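KaiC-like domain-containing protein (Pyrococcus horikoshii, PDB 3BS4) is of unknown function but carries a KaiC-like domain, probably of the RecA-like type, and binds a peptide of unknown identity. Local coordinates at residues 16-19 / 20-23; 161-164 / 165-169; 109-112 / 113-116. All coordinates share one frame; numbering follows the deposited sequence. Where two conformers were deposited one is given.

Contact 1: 16-19 / 20-23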
ATOM      1  N   LYS A  16     -13.285  12.101  -3.359  1.00 25.98           N
ATOM      2  CA  LYS A  16     -12.131  11.472  -3.986  1.00 25.79           C
ATOM      3  C   LYS A  16     -10.817  11.833  -3.283  1.00 24.71           C
ATOM      4  O   LYS A  16     -10.765  12.745  -2.463  1.00 24.28           O
ATOM      5  CB  LYS A  16     -12.099  11.831  -5.468  1.00 26.20           C
ATOM      6  CG  LYS A  16     -13.168  11.080  -6.257  1.00 28.96           C
ATOM      7  CD  LYS A  16     -13.336  11.598  -7.669  1.00 32.51           C
ATOM      8  CE  LYS A  16     -12.332  10.985  -8.621  1.00 36.13           C
ATOM      9  NZ  LYS A  16     -12.716  11.251 -10.046  1.00 39.79           N
ATOM     10  N   ILE A  17      -9.765  11.082  -3.596  1.00 23.72           N
ATOM     11  CA  ILE A  17      -8.482  11.238  -2.920  1.00 22.96           C
ATOM     12  C   ILE A  17      -7.688  12.410  -3.483  1.00 22.97           C
ATOM     13  O   ILE A  17      -7.502  12.506  -4.691  1.00 22.84           O
ATOM     14  CB  ILE A  17      -7.636   9.962  -3.096  1.00 22.38           C
ATOM     15  CG1 ILE A  17      -8.382   8.746  -2.525  1.00 22.84           C
ATOM     16  CG2 ILE A  17      -6.251  10.141  -2.441  1.00 22.22           C
ATOM     17  CD1 ILE A  17      -7.844   7.410  -3.006  1.00 24.28           C
ATOM     18  N   LYS A  18      -7.215  13.285  -2.600  1.00 23.63           N
ATOM     19  CA  LYS A  18      -6.302  14.351  -2.979  1.00 24.30           C
ATOM     20  C   LYS A  18      -5.009  13.741  -3.516  1.00 24.31           C
ATOM     21  O   LYS A  18      -4.349  12.945  -2.844  1.00 23.75           O
ATOM     22  CB  LYS A  18      -6.021  15.257  -1.780  1.00 24.81           C
ATOM     23  CG  LYS A  18      -5.039  16.361  -2.075  1.00 28.53           C
ATOM     24  CD  LYS A  18      -4.885  17.302  -0.895  1.00 32.69           C
ATOM     25  CE  LYS A  18      -4.339  18.658  -1.324  1.00 36.39           C
ATOM     26  NZ  LYS A  18      -3.037  18.606  -2.053  1.00 39.08           N
ATOM     27  N   LYS A  19      -4.672  14.092  -4.750  1.00 23.71           N
ATOM     28  CA  LYS A  19      -3.490  13.562  -5.402  1.00 23.49           C
ATOM     29  C   LYS A  19      -2.235  13.710  -4.523  1.00 22.74           C
ATOM     30  O   LYS A  19      -2.001  14.757  -3.911  1.00 22.92           O
ATOM     31  CB  LYS A  19      -3.298  14.238  -6.763  1.00 23.91           C
ATOM     32  CG  LYS A  19      -2.161  13.663  -7.580  1.00 26.10           C
ATOM     33  CD  LYS A  19      -2.222  14.175  -9.009  1.00 30.81           C
ATOM     34  CE  LYS A  19      -0.928  13.913  -9.754  1.00 32.58           C
ATOM     35  NZ  LYS A  19      -1.166  14.178 -11.207  1.00 35.19           N
ATOM     36  N   HIS A  20      -1.465  12.626  -4.445  1.00 21.84           N
ATOM     37  CA  HIS A  20      -0.202  12.544  -3.699  1.00 21.91           C
ATOM     38  C   HIS A  20      -0.349  12.250  -2.215  1.00 20.70           C
ATOM     39  O   HIS A  20       0.642  12.235  -1.489  1.00 21.09           O
ATOM     40  CB  HIS A  20       0.709  13.767  -3.892  1.00 23.02           C
ATOM     41  CG  HIS A  20       1.118  13.993  -5.310  1.00 25.67           C
ATOM     42  ND1 HIS A  20       1.089  15.240  -5.899  1.00 30.18           N
ATOM     43  CD2 HIS A  20       1.553  13.134  -6.261  1.00 26.76           C
ATOM     44  CE1 HIS A  20       1.500  15.138  -7.150  1.00 29.73           C
ATOM     45  NE2 HIS A  20       1.781  13.872  -7.398  1.00 30.45           N
ATOM     46  N   SER A  21      -1.581  12.016  -1.776  1.00 19.67           N
ATOM     47  CA  SER A  21      -1.836  11.687  -0.394  1.00 18.87           C
ATOM     48  C   SER A  21      -1.216  10.346  -0.024  1.00 17.88           C
ATOM     49  O   SER A  21      -0.948   9.516  -0.896  1.00 18.12           O
ATOM     50  CB  SER A  21      -3.341  11.638  -0.156  1.00 19.34           C
ATOM     51  OG  SER A  21      -3.883  12.955  -0.283  1.00 20.11           O
ATOM     52  N   LEU A  22      -1.016  10.160   1.282  1.00 16.72           N
ATOM     53  CA  LEU A  22      -0.704   8.857   1.854  1.00 15.73           C
ATOM     54  C   LEU A  22      -1.965   8.390   2.566  1.00 15.81           C
ATOM     55  O   LEU A  22      -2.521   9.117   3.400  1.00 15.81           O
ATOM     56  CB  LEU A  22       0.447   8.967   2.858  1.00 15.97           C
ATOM     57  CG  LEU A  22       0.803   7.720   3.675  1.00 15.31           C
ATOM     58  CD1 LEU A  22       1.174   6.513   2.786  1.00 15.74           C
ATOM     59  CD2 LEU A  22       1.933   8.086   4.616  1.00 15.20           C
ATOM     60  N   ILE A  23      -2.410   7.178   2.218  1.00 14.76           N
ATOM     61  CA  ILE A  23      -3.601   6.561   2.798  1.00 14.56           C
ATOM     62  C   ILE A  23      -3.163   5.354   3.610  1.00 14.43           C
ATOM     63  O   ILE A  23      -2.501   4.461   3.097  1.00 15.33           O
ATOM     64  CB  ILE A  23      -4.563   6.053   1.696  1.00 14.74           C
ATOM     65  CG1 ILE A  23      -5.092   7.212   0.848  1.00 17.22           C
ATOM     66  CG2 ILE A  23      -5.745   5.292   2.297  1.00 16.20           C
ATOM     67  CD1 ILE A  23      -4.231   7.519  -0.364  1.00 21.90           C
TER

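Contact 2: 161-164 / 165-169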
ATOM      1  N   LEU A 161      10.372   2.962  14.592  1.00 17.61           N
ATOM      2  CA  LEU A 161      10.051   4.378  14.734  1.00 17.40           C
ATOM      3  C   LEU A 161      11.128   5.263  14.129  1.00 17.70           C
ATOM      4  O   LEU A 161      10.813   6.247  13.460  1.00 17.94           O
ATOM      5  CB  LEU A 161       9.814   4.714  16.212  1.00 17.73           C
ATOM      6  CG  LEU A 161       8.458   4.191  16.720  1.00 17.70           C
ATOM      7  CD1 LEU A 161       8.415   4.075  18.240  1.00 19.55           C
ATOM      8  CD2 LEU A 161       7.299   5.055  16.222  1.00 19.06           C
ATOM      9  N   ARG A 162      12.390   4.914  14.350  1.00 17.94           N
ATOM     10  CA  ARG A 162      13.512   5.648  13.734  1.00 18.78           C
ATOM     11  C   ARG A 162      13.502   5.474  12.228  1.00 18.36           C
ATOM     12  O   ARG A 162      13.725   6.426  11.483  1.00 18.28           O
ATOM     13  CB  ARG A 162      14.859   5.156  14.274  1.00 20.09           C
ATOM     14  CG  ARG A 162      15.071   5.454  15.727  1.00 24.44           C
ATOM     15  CD  ARG A 162      16.565   5.405  16.086  1.00 30.49           C
ATOM     16  NE  ARG A 162      17.272   4.274  15.477  1.00 35.62           N
ATOM     17  CZ  ARG A 162      17.492   3.108  16.079  1.00 36.89           C
ATOM     18  NH1 ARG A 162      17.048   2.899  17.314  1.00 37.69           N
ATOM     19  NH2 ARG A 162      18.156   2.147  15.440  1.00 38.34           N
ATOM     20  N   TYR A 163      13.242   4.246  11.780  1.00 17.49           N
ATOM     21  CA  TYR A 163      13.154   3.955  10.349  1.00 16.66           C
ATOM     22  C   TYR A 163      12.115   4.823   9.622  1.00 16.45           C
ATOM     23  O   TYR A 163      12.370   5.348   8.524  1.00 16.63           O
ATOM     24  CB  TYR A 163      12.842   2.462  10.154  1.00 16.73           C
ATOM     25  CG  TYR A 163      12.355   2.143   8.779  1.00 16.35           C
ATOM     26  CD1 TYR A 163      13.242   2.095   7.699  1.00 17.36           C
ATOM     27  CD2 TYR A 163      10.998   1.923   8.545  1.00 16.36           C
ATOM     28  CE1 TYR A 163      12.792   1.816   6.416  1.00 18.63           C
ATOM     29  CE2 TYR A 163      10.529   1.643   7.255  1.00 15.57           C
ATOM     30  CZ  TYR A 163      11.449   1.595   6.200  1.00 17.09           C
ATOM     31  OH  TYR A 163      11.042   1.331   4.908  1.00 19.88           O
ATOM     32  N   LEU A 164      10.944   4.972  10.242  1.00 15.81           N
ATOM     33  CA  LEU A 164       9.878   5.788   9.663  1.00 15.55           C
ATOM     34  C   LEU A 164      10.340   7.223   9.498  1.00 16.11           C
ATOM     35  O   LEU A 164      10.011   7.864   8.496  1.00 16.18           O
ATOM     36  CB  LEU A 164       8.585   5.757  10.495  1.00 15.92           C
ATOM     37  CG  LEU A 164       7.858   4.408  10.519  1.00 16.24           C
ATOM     38  CD1 LEU A 164       6.789   4.382  11.636  1.00 16.69           C
ATOM     39  CD2 LEU A 164       7.239   4.120   9.143  1.00 18.64           C
ATOM     40  N   GLU A 165      11.091   7.721  10.484  1.00 17.12           N
ATOM     41  CA  GLU A 165      11.558   9.105  10.397  1.00 18.75           C
ATOM     42  C   GLU A 165      12.688   9.260   9.384  1.00 18.56           C
ATOM     43  O   GLU A 165      12.661  10.168   8.564  1.00 20.24           O
ATOM     44  CB  GLU A 165      11.933   9.667  11.771  1.00 19.94           C
ATOM     45  CG  GLU A 165      12.289  11.176  11.736  1.00 23.29           C
ATOM     46  CD  GLU A 165      11.177  12.091  11.217  1.00 27.52           C
ATOM     47  OE1 GLU A 165       9.981  11.704  11.194  1.00 27.55           O
ATOM     48  OE2 GLU A 165      11.511  13.236  10.820  1.00 29.78           O
ATOM     49  N   THR A 166      13.642   8.345   9.394  1.00 18.78           N
ATOM     50  CA  THR A 166      14.745   8.400   8.413  1.00 19.12           C
ATOM     51  C   THR A 166      14.217   8.276   6.986  1.00 18.75           C
ATOM     52  O   THR A 166      14.732   8.919   6.076  1.00 18.46           O
ATOM     53  CB  THR A 166      15.767   7.292   8.691  1.00 19.60           C
ATOM     54  OG1 THR A 166      16.258   7.425  10.034  1.00 21.36           O
ATOM     55  CG2 THR A 166      16.940   7.376   7.726  1.00 21.36           C
ATOM     56  N   SER A 167      13.201   7.435   6.791  1.00 17.79           N
ATOM     57  CA  SER A 167      12.526   7.326   5.493  1.00 18.62           C
ATOM     58  C   SER A 167      11.986   8.666   5.052  1.00 18.98           C
ATOM     59  O   SER A 167      12.170   9.073   3.917  1.00 19.62           O
ATOM     60  CB  SER A 167      11.371   6.328   5.570  1.00 18.35           C
ATOM     61  OG  SER A 167      11.855   5.062   5.891  1.00 20.37           O
ATOM     62  N   ALA A 168      11.316   9.360   5.965  1.00 18.63           N
ATOM     63  CA  ALA A 168      10.742  10.669   5.628  1.00 19.44           C
ATOM     64  C   ALA A 168      11.859  11.642   5.267  1.00 20.59           C
ATOM     65  O   ALA A 168      11.729  12.414   4.320  1.00 20.45           O
ATOM     66  CB  ALA A 168       9.909  11.200   6.776  1.00 19.74           C
ATOM     67  N   GLU A 169      12.970  11.561   5.992  1.00 21.15           N
ATOM     68  CA  GLU A 169      14.127  12.435   5.744  1.00 23.82           C
ATOM     69  C   GLU A 169      14.722  12.192   4.353  1.00 23.65           C
ATOM     70  O   GLU A 169      15.054  13.139   3.626  1.00 24.06           O
ATOM     71  CB  GLU A 169      15.204  12.215   6.812  1.00 23.54           C
ATOM     72  CG  GLU A 169      14.824  12.663   8.221  1.00 26.22           C
ATOM     73  CD  GLU A 169      15.807  12.143   9.267  1.00 27.82           C
ATOM     74  OE1 GLU A 169      16.954  11.792   8.887  1.00 34.31           O
ATOM     75  OE2 GLU A 169      15.448  12.071  10.468  1.00 31.58           O
TER
HETATM   76  O   HOH W   1      12.069   3.549   3.466  1.00 26.57           O

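Contact 3: 109-112 / 113-116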
ATOM      1  N   MET A 109      23.361  -5.291   3.726  1.00 27.06           N
ATOM      2  CA  MET A 109      22.772  -5.182   5.048  1.00 27.00           C
ATOM      3  C   MET A 109      21.475  -4.411   4.940  1.00 26.24           C
ATOM      4  O   MET A 109      21.433  -3.314   4.372  1.00 24.84           O
ATOM      5  CB  MET A 109      23.734  -4.493   6.031  1.00 28.16           C
ATOM      6  CG  MET A 109      23.135  -4.094   7.387  1.00 30.59           C
ATOM      7  SD  MET A 109      22.620  -5.466   8.464  1.00 38.93           S
ATOM      8  CE  MET A 109      24.205  -6.220   8.825  1.00 38.19           C
ATOM      9  N   LEU A 110      20.421  -5.008   5.485  1.00 25.98           N
ATOM     10  CA  LEU A 110      19.120  -4.357   5.543  1.00 25.85           C
ATOM     11  C   LEU A 110      18.761  -4.022   6.978  1.00 25.60           C
ATOM     12  O   LEU A 110      18.228  -4.847   7.727  1.00 27.19           O
ATOM     13  CB  LEU A 110      18.047  -5.249   4.893  1.00 25.53           C
ATOM     14  CG  LEU A 110      18.341  -5.685   3.447  1.00 25.21           C
ATOM     15  CD1 LEU A 110      17.241  -6.629   2.912  1.00 26.06           C
ATOM     16  CD2 LEU A 110      18.540  -4.491   2.516  1.00 25.12           C
ATOM     17  N   SER A 111      19.066  -2.804   7.377  1.00 24.59           N
ATOM     18  CA  SER A 111      18.768  -2.397   8.724  1.00 23.95           C
ATOM     19  C   SER A 111      17.832  -1.215   8.677  1.00 23.51           C
ATOM     20  O   SER A 111      17.549  -0.671   7.598  1.00 23.44           O
ATOM     21  CB  SER A 111      20.056  -2.021   9.463  1.00 23.34           C
ATOM     22  OG  SER A 111      20.555  -0.793   8.980  1.00 23.10           O
ATOM     23  N   SER A 112      17.361  -0.815   9.849  1.00 22.66           N
ATOM     24  CA  SER A 112      16.509   0.336   9.981  1.00 22.24           C
ATOM     25  C   SER A 112      17.213   1.590   9.477  1.00 21.78           C
ATOM     26  O   SER A 112      16.553   2.570   9.156  1.00 22.19           O
ATOM     27  CB  SER A 112      16.060   0.499  11.437  1.00 23.06           C
ATOM     28  OG  SER A 112      17.186   0.542  12.303  1.00 22.78           O
ATOM     29  N   GLU A 113      18.555   1.549   9.415  1.00 21.29           N
ATOM     30  CA  GLU A 113      19.373   2.673   8.957  0.50 21.50           C
ATOM     31  C   GLU A 113      19.679   2.643   7.451  1.00 20.25           C
ATOM     32  O   GLU A 113      19.789   3.671   6.816  1.00 20.14           O
ATOM     33  CB  GLU A 113      20.705   2.685   9.713  0.50 21.66           C
ATOM     34  CG  GLU A 113      20.587   2.665  11.231  0.50 22.89           C
ATOM     35  CD  GLU A 113      21.942   2.655  11.917  0.50 23.86           C
ATOM     36  OE1 GLU A 113      22.790   1.796  11.583  0.50 26.51           O
ATOM     37  OE2 GLU A 113      22.162   3.512  12.795  0.50 28.12           O
ATOM     38  N   THR A 114      19.867   1.452   6.897  1.00 20.07           N
ATOM     39  CA  THR A 114      20.279   1.334   5.486  1.00 19.52           C
ATOM     40  C   THR A 114      19.096   1.245   4.523  1.00 19.69           C
ATOM     41  O   THR A 114      19.213   1.623   3.352  1.00 19.21           O
ATOM     42  CB  THR A 114      21.151   0.088   5.227  1.00 20.41           C
ATOM     43  OG1 THR A 114      20.366  -1.096   5.433  1.00 20.74           O
ATOM     44  CG2 THR A 114      22.379   0.069   6.152  1.00 21.30           C
ATOM     45  N   LEU A 115      17.971   0.725   5.016  1.00 18.37           N
ATOM     46  CA  LEU A 115      16.834   0.420   4.147  1.00 18.65           C
ATOM     47  C   LEU A 115      16.268   1.652   3.390  1.00 18.11           C
ATOM     48  O   LEU A 115      15.984   1.543   2.193  1.00 18.33           O
ATOM     49  CB  LEU A 115      15.741  -0.312   4.930  1.00 18.39           C
ATOM     50  CG  LEU A 115      14.589  -0.880   4.098  1.00 19.46           C
ATOM     51  CD1 LEU A 115      15.107  -1.730   2.938  1.00 21.41           C
ATOM     52  CD2 LEU A 115      13.603  -1.673   4.940  1.00 19.64           C
ATOM     53  N   PRO A 116      16.073   2.801   4.067  1.00 18.66           N
ATOM     54  CA  PRO A 116      15.530   3.965   3.353  1.00 18.73           C
ATOM     55  C   PRO A 116      16.273   4.352   2.074  1.00 18.91           C
ATOM     56  O   PRO A 116      15.624   4.537   1.044  1.00 18.44           O
ATOM     57  CB  PRO A 116      15.617   5.090   4.398  1.00 19.30           C
ATOM     58  CG  PRO A 116      15.362   4.364   5.674  1.00 19.31           C
ATOM     59  CD  PRO A 116      16.221   3.109   5.508  1.00 18.86           C
TER

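Contact 1: 16-19 / 20-23
A type II beta turn from Lys-18 to Ser-21 swings the chain out of the loop after helix 8-14 and into strand 22-27, an inner strand of the sheet in this KaiC-like, probably RecA-like, domain. The turn closes through Lys-18 O, which is gripped twice. Ser-21 N donates to it at 3.1 Å, and Ser-21 OG at 2.6 Å from Lys-18 O. Both donors come from the same face of the carbonyl plane, because the serine hydroxyl sits beside its own backbone N (chi1 -68°), aimed at the oxygen that the N-H already uses. A small residue with a hydroxyl suits this buried corner: it adds a second bond without bulk.

His-20 occupies the third position of the turn with a positive phi of 84°, a conformation that glycine adopts more readily. Its N-H, which makes no bond within the turn, donates to Thr-184 OG1. Lys-19 and His-20 run out alongside each other at the surface, in the same direction. The lysine chain leaves with CG opposite its backbone N (chi1 -175°) and stays extended, laying its methylenes along the imidazole. Lys-19 CG stands almost exactly over the centre of the His-20 ring, 3.8 Å from it, in a CH-pi contact. Farther out, Lys-19 CE is 3.6 Å from His-20 NE2. The long apolar stem thus covers one face of the ring while the ammonium group carries on to a salt bridge with Glu-140.

Ile-17 and Ile-23 pack together on the buried side of the turn, where Tyr-207 and Phe-186 of the flanking strands also pack. The two isoleucines cross at a slant. The Ile-17 CG2 methyl reaches Ile-23 CD1 at 3.9 Å and also touches Ser-21 CB at 4.0 Å.

Contact 2: 161-164 / 165-169
Ser-167 OG lies over one face of the Tyr-163 ring, 3.4 Å above its plane and displaced from the centre toward the CE1-CZ bond. The tyrosine ring runs alongside the following turn because its CG lies opposite the backbone N (chi1 164°), which carries the phenol toward the C-terminal end of the helix. Serine suits the position one turn on: it is small enough for its hydroxyl to sit against the aromatic face, and Ser-167 OG turns back to donate to Tyr-163 O at 2.7 Å. That carbonyl also receives Ser-167 N, at 2.8 Å from Tyr-163 O. The two donors approach from opposite faces of the carbonyl plane, the hydroxyl standing well above it.

All of this happens within helix 157-173, whose i to i+4 bonding continues with Thr-166 N to Arg-162 O, 2.8 Å long and nearly straight at 171°. A water links the tyrosine and serine hydroxyls, donating to Tyr-163 OH at 2.8 Å and to Ser-167 OG at 2.9 Å. The hydroxyl of Ser-167 is thereby used both as donor and as acceptor, and the phenol end is further held by a hydrogen bond to a polar side chain of the bound peptide. Tyr-151 and Phe-155 meet the ring obliquely, making this an aromatic cluster beside the peptide.

Elsewhere round the helix, buried Leu-164 packs against Ser-200 and Val-201 of helix 195-204. Glu-165 next to it faces solvent, and its OE1 forms a salt bridge with Arg-204.

Contact 3: 109-112 / 113-116
From an extended conformation at Leu-110 and Ser-111 the backbone folds over at Ser-112 into helical angles, and Leu-115 N closes the first full turn by donating to Ser-111 O at 3.0 Å. Thr-114 N makes only a weak bond to that same oxygen. The stronger link for this N-H is the side chain of Ser-111, whose OG stands between its backbone N and carbonyl carbon (chi1 72°), which turns it toward the amides ahead. There Ser-111 OG accepts from Glu-113 N and from Thr-114 N, both at 3.1 Å.

Together with the main-chain bond to Leu-115 these make an ST motif leading into helix 115-132, with Ser-111 in the N-cap role, and a return bond gives the reciprocal exchange of a capping box: Ser-111 N donates to Thr-114 OG1 at 2.9 Å, almost straight at 174°. The threonine hydroxyl passes its own proton on to Met-109 O, 2.7 Å from Thr-114 OG1, approaching from above the carbonyl plane. One hydroxyl thus ties two backbone groups of the incoming loop, and Lys-118 NZ is a further donor to Met-109 O. The methyl of Thr-114, by contrast, lies beside the serine, with CG2 at 3.5 Å from Ser-111 OG.

Pro-116 fits the opening turn of a helix, where the missing N-H costs little; its ring carbon CD rests 3.7 Å from Ser-112 O. Leu-115 faces inward, where its side chain packs on Tyr-151 and Phe-155, and its CD1 meets Leu-110 CD2 loosely at 4.4 Å.

In the fold
Followed from the N terminus, the chain makes contact 1 first, a tight turn joining helix 8-14 to strand 22-27. Contact 3 comes next, where the loop after strand 103-104 enters helix 115-132, and contact 2 last, within helix 157-173. Each is local and complete before the next begins, so none nests or crosses. Contact 1 stands apart, its centre about 21 Å from that of contact 2 and 27 Å from that of contact 3. Contacts 2 and 3 touch: Tyr-163 and Ser-167 pack on Pro-116, and Arg-162 lies against Ser-112, joining the start of helix 115-132 to the flank of helix 157-173.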